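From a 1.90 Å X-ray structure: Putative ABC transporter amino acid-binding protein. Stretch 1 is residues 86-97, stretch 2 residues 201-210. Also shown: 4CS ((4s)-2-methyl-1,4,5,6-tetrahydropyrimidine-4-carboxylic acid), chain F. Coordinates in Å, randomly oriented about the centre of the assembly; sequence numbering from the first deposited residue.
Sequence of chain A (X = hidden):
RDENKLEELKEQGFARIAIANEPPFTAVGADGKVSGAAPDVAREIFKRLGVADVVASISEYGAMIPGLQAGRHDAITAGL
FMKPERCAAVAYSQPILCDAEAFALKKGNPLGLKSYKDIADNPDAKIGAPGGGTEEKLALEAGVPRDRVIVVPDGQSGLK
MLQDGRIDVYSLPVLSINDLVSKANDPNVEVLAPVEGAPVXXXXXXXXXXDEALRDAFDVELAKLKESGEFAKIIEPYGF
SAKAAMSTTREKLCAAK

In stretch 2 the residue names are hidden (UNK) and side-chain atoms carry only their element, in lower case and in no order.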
ATOM      1  N   ARG A  86      -1.757 -12.952   2.544  1.00 26.73           N
ATOM      2  CA  ARG A  86      -0.528 -12.244   2.855  1.00 26.58           C
ATOM      3  C   ARG A  86      -0.132 -12.479   4.303  1.00 26.96           C
ATOM      4  O   ARG A  86       1.041 -12.645   4.602  1.00 26.19           O
ATOM      5  CB  ARG A  86      -0.691 -10.748   2.606  1.00 25.68           C
ATOM      6  CG  ARG A  86      -0.960 -10.375   1.160  1.00 25.86           C
ATOM      7  CD  ARG A  86      -1.131  -8.864   0.973  1.00 25.76           C
ATOM      8  NE  ARG A  86      -1.242  -8.509  -0.435  1.00 25.40           N
ATOM      9  CZ  ARG A  86      -1.429  -7.279  -0.891  1.00 26.63           C
ATOM     10  NH1 ARG A  86      -1.553  -6.255  -0.050  1.00 24.52           N
ATOM     11  NH2 ARG A  86      -1.497  -7.069  -2.206  1.00 27.06           N
ATOM     12  N   CYS A  87      -1.125 -12.481   5.191  1.00 27.87           N
ATOM     13  CA  CYS A  87      -0.913 -12.731   6.617  1.00 29.43           C
ATOM     14  C   CYS A  87      -0.261 -14.090   6.885  1.00 29.16           C
ATOM     15  O   CYS A  87       0.498 -14.234   7.842  1.00 29.67           O
ATOM     16  CB  CYS A  87      -2.235 -12.601   7.378  1.00 29.78           C
ATOM     17  SG  CYS A  87      -2.871 -10.908   7.327  1.00 34.81           S
ATOM     18  N   ALA A  88      -0.536 -15.061   6.021  1.00 28.94           N
ATOM     19  CA  ALA A  88       0.057 -16.395   6.125  1.00 29.10           C
ATOM     20  C   ALA A  88       1.533 -16.436   5.718  1.00 28.99           C
ATOM     21  O   ALA A  88       2.248 -17.360   6.096  1.00 29.40           O
ATOM     22  CB  ALA A  88      -0.741 -17.383   5.296  1.00 29.23           C
ATOM     23  N   ALA A  89       1.978 -15.438   4.950  1.00 28.59           N
ATOM     24  CA  ALA A  89       3.322 -15.422   4.350  1.00 28.51           C
ATOM     25  C   ALA A  89       4.313 -14.544   5.107  1.00 28.38           C
ATOM     26  O   ALA A  89       5.522 -14.742   5.002  1.00 28.62           O
ATOM     27  CB  ALA A  89       3.244 -14.967   2.892  1.00 28.37           C
ATOM     28  N   VAL A  90       3.794 -13.566   5.851  1.00 27.98           N
ATOM     29  CA  VAL A  90       4.617 -12.587   6.569  1.00 28.07           C
ATOM     30  C   VAL A  90       4.129 -12.370   8.002  1.00 27.97           C
ATOM     31  O   VAL A  90       3.005 -12.738   8.341  1.00 28.93           O
ATOM     32  CB  VAL A  90       4.620 -11.212   5.844  1.00 27.68           C
ATOM     33  CG1 VAL A  90       5.196 -11.344   4.455  1.00 28.10           C
ATOM     34  CG2 VAL A  90       3.213 -10.634   5.772  1.00 27.70           C
ATOM     35  N   ALA A  91       4.979 -11.770   8.832  1.00 27.63           N
ATOM     36  CA  ALA A  91       4.597 -11.347  10.176  1.00 26.74           C
ATOM     37  C   ALA A  91       4.314  -9.840  10.152  1.00 26.52           C
ATOM     38  O   ALA A  91       5.234  -9.035  10.095  1.00 26.47           O
ATOM     39  CB  ALA A  91       5.710 -11.663  11.160  1.00 26.91           C
ATOM     40  N   TYR A  92       3.031  -9.491  10.187  1.00 25.38           N
ATOM     41  CA  TYR A  92       2.565  -8.111  10.141  1.00 24.95           C
ATOM     42  C   TYR A  92       2.580  -7.461  11.510  1.00 24.40           C
ATOM     43  O   TYR A  92       2.328  -8.114  12.527  1.00 23.34           O
ATOM     44  CB  TYR A  92       1.123  -8.067   9.632  1.00 25.25           C
ATOM     45  CG  TYR A  92       0.951  -7.887   8.136  1.00 25.44           C
ATOM     46  CD1 TYR A  92       1.305  -6.695   7.509  1.00 26.15           C
ATOM     47  CD2 TYR A  92       0.366  -8.888   7.367  1.00 26.27           C
ATOM     48  CE1 TYR A  92       1.118  -6.520   6.131  1.00 25.98           C
ATOM     49  CE2 TYR A  92       0.176  -8.732   5.993  1.00 26.23           C
ATOM     50  CZ  TYR A  92       0.561  -7.557   5.387  1.00 26.34           C
ATOM     51  OH  TYR A  92       0.365  -7.404   4.037  1.00 26.71           O
ATOM     52  N   SER A  93       2.855  -6.162  11.526  1.00 23.72           N
ATOM     53  CA  SER A  93       2.598  -5.344  12.690  1.00 23.47           C
ATOM     54  C   SER A  93       1.095  -5.137  12.823  1.00 23.82           C
ATOM     55  O   SER A  93       0.324  -5.611  12.003  1.00 23.76           O
ATOM     56  CB  SER A  93       3.243  -3.970  12.508  1.00 23.80           C
ATOM     57  OG  SER A  93       2.516  -3.225  11.544  1.00 23.33           O
ATOM     58  N   GLN A  94       0.691  -4.404  13.854  1.00 24.11           N
ATOM     59  CA  GLN A  94      -0.689  -3.936  13.996  1.00 23.88           C
ATOM     60  C   GLN A  94      -0.993  -2.891  12.900  1.00 23.90           C
ATOM     61  O   GLN A  94      -0.061  -2.424  12.248  1.00 24.71           O
ATOM     62  CB  GLN A  94      -0.884  -3.381  15.417  1.00 24.21           C
ATOM     63  CG  GLN A  94      -0.904  -4.485  16.506  1.00 24.53           C
ATOM     64  CD  GLN A  94      -2.021  -5.510  16.317  1.00 25.58           C
ATOM     65  OE1 GLN A  94      -3.127  -5.174  15.880  1.00 26.27           O
ATOM     66  NE2 GLN A  94      -1.733  -6.761  16.653  1.00 25.29           N
ATOM     67  N   PRO A  95      -2.265  -2.561  12.660  1.00 23.59           N
ATOM     68  CA  PRO A  95      -2.637  -1.703  11.535  1.00 23.48           C
ATOM     69  C   PRO A  95      -2.076  -0.293  11.614  1.00 23.25           C
ATOM     70  O   PRO A  95      -1.915   0.259  12.702  1.00 22.93           O
ATOM     71  CB  PRO A  95      -4.166  -1.658  11.590  1.00 23.58           C
ATOM     72  CG  PRO A  95      -4.583  -2.750  12.499  1.00 23.76           C
ATOM     73  CD  PRO A  95      -3.442  -2.981  13.439  1.00 23.54           C
ATOM     74  N   ILE A  96      -1.777   0.273  10.448  1.00 22.96           N
ATOM     75  CA  ILE A  96      -1.200   1.612  10.359  1.00 22.23           C
ATOM     76  C   ILE A  96      -1.972   2.503   9.393  1.00 22.67           C
ATOM     77  O   ILE A  96      -2.564   3.506   9.816  1.00 23.58           O
ATOM     78  CB  ILE A  96       0.307   1.544   9.955  1.00 22.22           C
ATOM     79  CG1 ILE A  96       1.108   0.769  11.009  1.00 21.01           C
ATOM     80  CG2 ILE A  96       0.870   2.963   9.783  1.00 20.35           C
ATOM     81  CD1 ILE A  96       2.563   0.464  10.648  1.00 22.81           C
ATOM     82  N   LEU A  97      -1.948   2.152   8.104  1.00 22.18           N
ATOM     83  CA  LEU A  97      -2.566   2.968   7.043  1.00 22.39           C
ATOM     84  C   LEU A  97      -3.792   2.296   6.438  1.00 23.19           C
ATOM     85  O   LEU A  97      -3.695   1.229   5.829  1.00 23.49           O
ATOM     86  CB  LEU A  97      -1.571   3.276   5.929  1.00 22.05           C
ATOM     87  CG  LEU A  97      -0.224   3.908   6.310  1.00 21.69           C
ATOM     88  CD1 LEU A  97       0.520   4.274   5.037  1.00 23.06           C
ATOM     89  CD2 LEU A  97      -0.435   5.163   7.147  1.00 20.30           C
ATOM     90  N   UNK A 201      -9.337  -1.535   3.292  1.00 26.57           N
ATOM     91  CA  UNK A 201      -8.157  -2.269   3.708  1.00 25.95           C
ATOM     92  C   UNK A 201      -7.353  -1.418   4.682  1.00 25.70           C
ATOM     93  O   UNK A 201      -7.482  -0.194   4.680  1.00 24.31           O
ATOM     94  c   UNK A 201      -8.203  -3.228   0.261  1.00 26.77           C
ATOM     95  c   UNK A 201      -8.653  -5.522  -0.278  1.00 26.61           C
ATOM     96  o   UNK A 201      -9.107  -6.479  -1.152  1.00 26.86           O
ATOM     97  c   UNK A 201      -8.209  -5.906   0.973  1.00 26.02           C
ATOM     98  c   UNK A 201      -7.757  -3.591   1.528  1.00 25.83           C
ATOM     99  c   UNK A 201      -7.261  -2.551   2.499  1.00 26.28           C
ATOM    100  c   UNK A 201      -7.758  -4.946   1.866  1.00 26.81           C
ATOM    101  c   UNK A 201      -8.657  -4.187  -0.647  1.00 26.31           C
ATOM    102  N   UNK A 202      -6.540  -2.081   5.503  1.00 26.57           N
ATOM    103  CA  UNK A 202      -5.467  -1.430   6.260  1.00 27.13           C
ATOM    104  C   UNK A 202      -4.166  -2.183   6.063  1.00 26.43           C
ATOM    105  O   UNK A 202      -4.159  -3.407   5.932  1.00 26.23           O
ATOM    106  s   UNK A 202      -7.230  -0.500   8.282  1.00 33.20           S
ATOM    107  c   UNK A 202      -5.762  -1.399   7.763  1.00 28.41           C
ATOM    108  N   UNK A 203      -3.058  -1.456   6.067  1.00 25.81           N
ATOM    109  CA  UNK A 203      -1.754  -2.086   6.006  1.00 26.52           C
ATOM    110  C   UNK A 203      -1.108  -2.242   7.398  1.00 26.12           C
ATOM    111  O   UNK A 203      -1.705  -1.922   8.424  1.00 26.73           O
ATOM    112  o   UNK A 203      -0.474   0.303   6.794  1.00 30.13           O
ATOM    113  c   UNK A 203      -0.830  -1.309   5.051  1.00 26.48           C
ATOM    114  o   UNK A 203       1.076   0.186   5.313  1.00 29.43           O
ATOM    115  c   UNK A 203      -0.031  -0.213   5.743  1.00 29.02           C
ATOM    116  N   UNK A 204       0.098  -2.781   7.408  1.00 25.57           N
ATOM    117  CA  UNK A 204       0.994  -2.691   8.551  1.00 24.03           C
ATOM    118  C   UNK A 204       2.360  -2.914   7.946  1.00 24.08           C
ATOM    119  O   UNK A 204       2.454  -3.251   6.763  1.00 24.19           O
ATOM    120  N   UNK A 205       3.417  -2.742   8.731  1.00 22.47           N
ATOM    121  CA  UNK A 205       4.732  -3.165   8.275  1.00 22.78           C
ATOM    122  C   UNK A 205       4.770  -4.702   8.267  1.00 22.85           C
ATOM    123  O   UNK A 205       4.251  -5.331   9.180  1.00 22.78           O
ATOM    124  c   UNK A 205       5.819  -2.598   9.177  1.00 22.44           C
ATOM    125  N   UNK A 206       5.360  -5.298   7.232  1.00 22.78           N
ATOM    126  CA  UNK A 206       5.478  -6.760   7.168  1.00 22.61           C
ATOM    127  C   UNK A 206       6.923  -7.200   7.376  1.00 23.37           C
ATOM    128  O   UNK A 206       7.831  -6.655   6.750  1.00 22.43           O
ATOM    129  c   UNK A 206       4.976  -7.278   5.848  1.00 22.79           C
ATOM    130  N   UNK A 207       7.110  -8.207   8.229  1.00 23.02           N
ATOM    131  CA  UNK A 207       8.429  -8.754   8.524  1.00 24.05           C
ATOM    132  C   UNK A 207       8.465 -10.222   8.153  1.00 24.60           C
ATOM    133  O   UNK A 207       7.425 -10.860   8.042  1.00 24.31           O
ATOM    134  c   UNK A 207       7.353  -5.324  11.380  1.00 24.16           C
ATOM    135  c   UNK A 207       8.473  -4.517  11.356  1.00 23.75           C
ATOM    136  c   UNK A 207       8.660  -7.169  10.487  1.00 23.58           C
ATOM    137  c   UNK A 207       8.751  -8.587  10.011  1.00 23.96           C
ATOM    138  c   UNK A 207       9.778  -6.346  10.473  1.00 23.13           C
ATOM    139  c   UNK A 207       9.690  -5.025  10.907  1.00 24.64           C
ATOM    140  c   UNK A 207       7.446  -6.651  10.945  1.00 23.56           C
ATOM    141  N   UNK A 208       9.669 -10.739   7.947  1.00 26.31           N
ATOM    142  CA  UNK A 208       9.872 -12.159   7.700  1.00 28.45           C
ATOM    143  C   UNK A 208       9.321 -12.936   8.903  1.00 28.82           C
ATOM    144  O   UNK A 208       9.517 -12.521  10.051  1.00 29.15           O
ATOM    145  c   UNK A 208      11.754 -13.238   6.317  1.00 29.57           C
ATOM    146  c   UNK A 208      13.233 -13.670   6.314  1.00 30.93           C
ATOM    147  n   UNK A 208      14.572 -15.148   9.408  1.00 37.79           N
ATOM    148  c   UNK A 208      11.368 -12.422   7.528  1.00 28.26           C
ATOM    149  n   UNK A 208      13.537 -14.544   7.449  1.00 36.86           N
ATOM    150  n   UNK A 208      15.098 -13.138   8.437  1.00 40.84           N
ATOM    151  c   UNK A 208      14.398 -14.270   8.431  1.00 37.91           C
ATOM    152  N   UNK A 209       8.621 -14.041   8.645  1.00 29.57           N
ATOM    153  CA  UNK A 209       8.020 -14.871   9.710  1.00 30.05           C
ATOM    154  C   UNK A 209       8.976 -15.213  10.858  1.00 29.88           C
ATOM    155  O   UNK A 209       8.583 -15.215  12.039  1.00 30.40           O
ATOM    156  c   UNK A 209       3.621 -16.023   8.851  1.00 33.58           C
ATOM    157  c   UNK A 209       6.089 -16.004   8.453  1.00 31.25           C
ATOM    158  n   UNK A 209       2.548 -15.419   9.694  1.00 35.19           N
ATOM    159  c   UNK A 209       7.446 -16.164   9.119  1.00 30.31           C
ATOM    160  c   UNK A 209       4.987 -15.813   9.479  1.00 33.22           C
ATOM    161  N   UNK A 210      10.228 -15.493  10.508  1.00 29.43           N
ATOM    162  CA  UNK A 210      11.261 -15.781  11.498  1.00 28.36           C
ATOM    163  C   UNK A 210      11.804 -14.573  12.238  1.00 27.83           C
ATOM    164  O   UNK A 210      12.553 -14.720  13.208  1.00 27.41           O
TER
HETATM  165  O   4CS F 501      -1.857  -4.418  -2.878  1.00 22.38           O
HETATM  166  C   4CS F 501      -1.787  -3.450  -2.121  1.00 21.89           C
HETATM  167  OXT 4CS F 501      -1.468  -3.613  -0.937  1.00 22.40           O
HETATM  168  CA  4CS F 501      -2.122  -2.055  -2.634  1.00 21.02           C
HETATM  169  CB  4CS F 501      -1.607  -1.795  -4.036  1.00 20.98           C
HETATM  170  CAD 4CS F 501      -2.028  -0.393  -4.487  1.00 20.33           C
HETATM  171  NAG 4CS F 501      -1.549   0.609  -3.500  1.00 20.20           N
HETATM  172  CAI 4CS F 501      -1.363   0.272  -2.150  1.00 20.63           C
HETATM  173  CAA 4CS F 501      -0.852   1.321  -1.148  1.00 20.18           C
HETATM  174  N   4CS F 501      -1.610  -1.033  -1.702  1.00 20.65           N
HETATM  175  O   HOH W   1       7.999 -14.453   5.785  1.00 40.40           O

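Position 201 carries one carbon, then a six-carbon ring bearing an oxygen, and none of these atoms touches stretch 1: Tyr201. Its CA-to-CB bond points sideways to stretch 1, so this contact asks little of it.

Position 202 has one carbon and a sulfur; its CB points toward stretch 1 and packs 4.2 Å from Pro95 CB: Cys202. This is a small group beside a rigid ring; the sulfur is bonded covalently elsewhere in the structure. Cys202 CA lies 3.2 Å from Leu97 O, a CA-H...O contact.

Position 203 has two carbons ending in a fork of two oxygens, one of which accepts from Leu97 N at 2.7 Å: the short carboxylate of Asp203, with OD1 as the acceptor. The main chain pairs as well: Asp203 N gives to Leu97 O (2.8 Å) and Ile96 N to Asp203 O (3.0 Å). A short acidic side chain can thus reach across to accept from a backbone amide of stretch 1.

Position 204 has no side-chain atoms and is Gly204. An ideal CB here would lie 2.7 Å from Ser93 OG and 3.0 Å from Gln94 O, both clashes, so the bare backbone fits.

Position 205 bears a single carbon, its CB, 4.1 Å from Ser93 OG: Ala205, a small group beside the hydroxyl. Ser93 N donates to Ala205 O at 2.9 Å, and Ala205 N returns a weak bond to Ser93 OG at 3.0 Å.

Position 206 again has one carbon, its CB, on the same sheet face as Tyr92, 3.9 Å from Tyr92 CE1 and 3.8 Å from Val90 CG2: Ala206. A methyl fills this apolar spot.

Position 207 has one carbon, then an unsubstituted six-carbon ring whose edge meets Ala91 O and Ser93 CB: Phe207. It lies on the same face as Ala91, and a flat apolar ring can lay its edge along Ser93 CB.

Position 208 has three carbons, a nitrogen, and a carbon with two more nitrogens, none touching stretch 1: Arg208. Its CA-to-CB bond points away; a long charged chain suits this partly exposed place.

Position 209 has four carbons in a row ending in a nitrogen that lies 3.0 Å from both Cys87 O and Val90 O: Lys209. Its length lets NZ donate to both, and a water links Lys209 N (3.0 Å) to Ala89 O (2.6 Å).

Position 210, without side-chain atoms or contacts, is Gly210; an ideal CB would clash with Arg208 NH2 at 2.9 Å.

A short antiparallel pairing at Ala91 and Tyr92 is extended by further backbone bonds: Ala91 N to Phe207 O (2.7 Å) and Phe207 N to Ala91 O (2.8 Å) set the register, Asp203 secures Ile96 and Leu97, and Lys209 NZ joins the carbonyls of Cys87 and Val90.

Stretch 2 201-210: YCDGAAFRKG
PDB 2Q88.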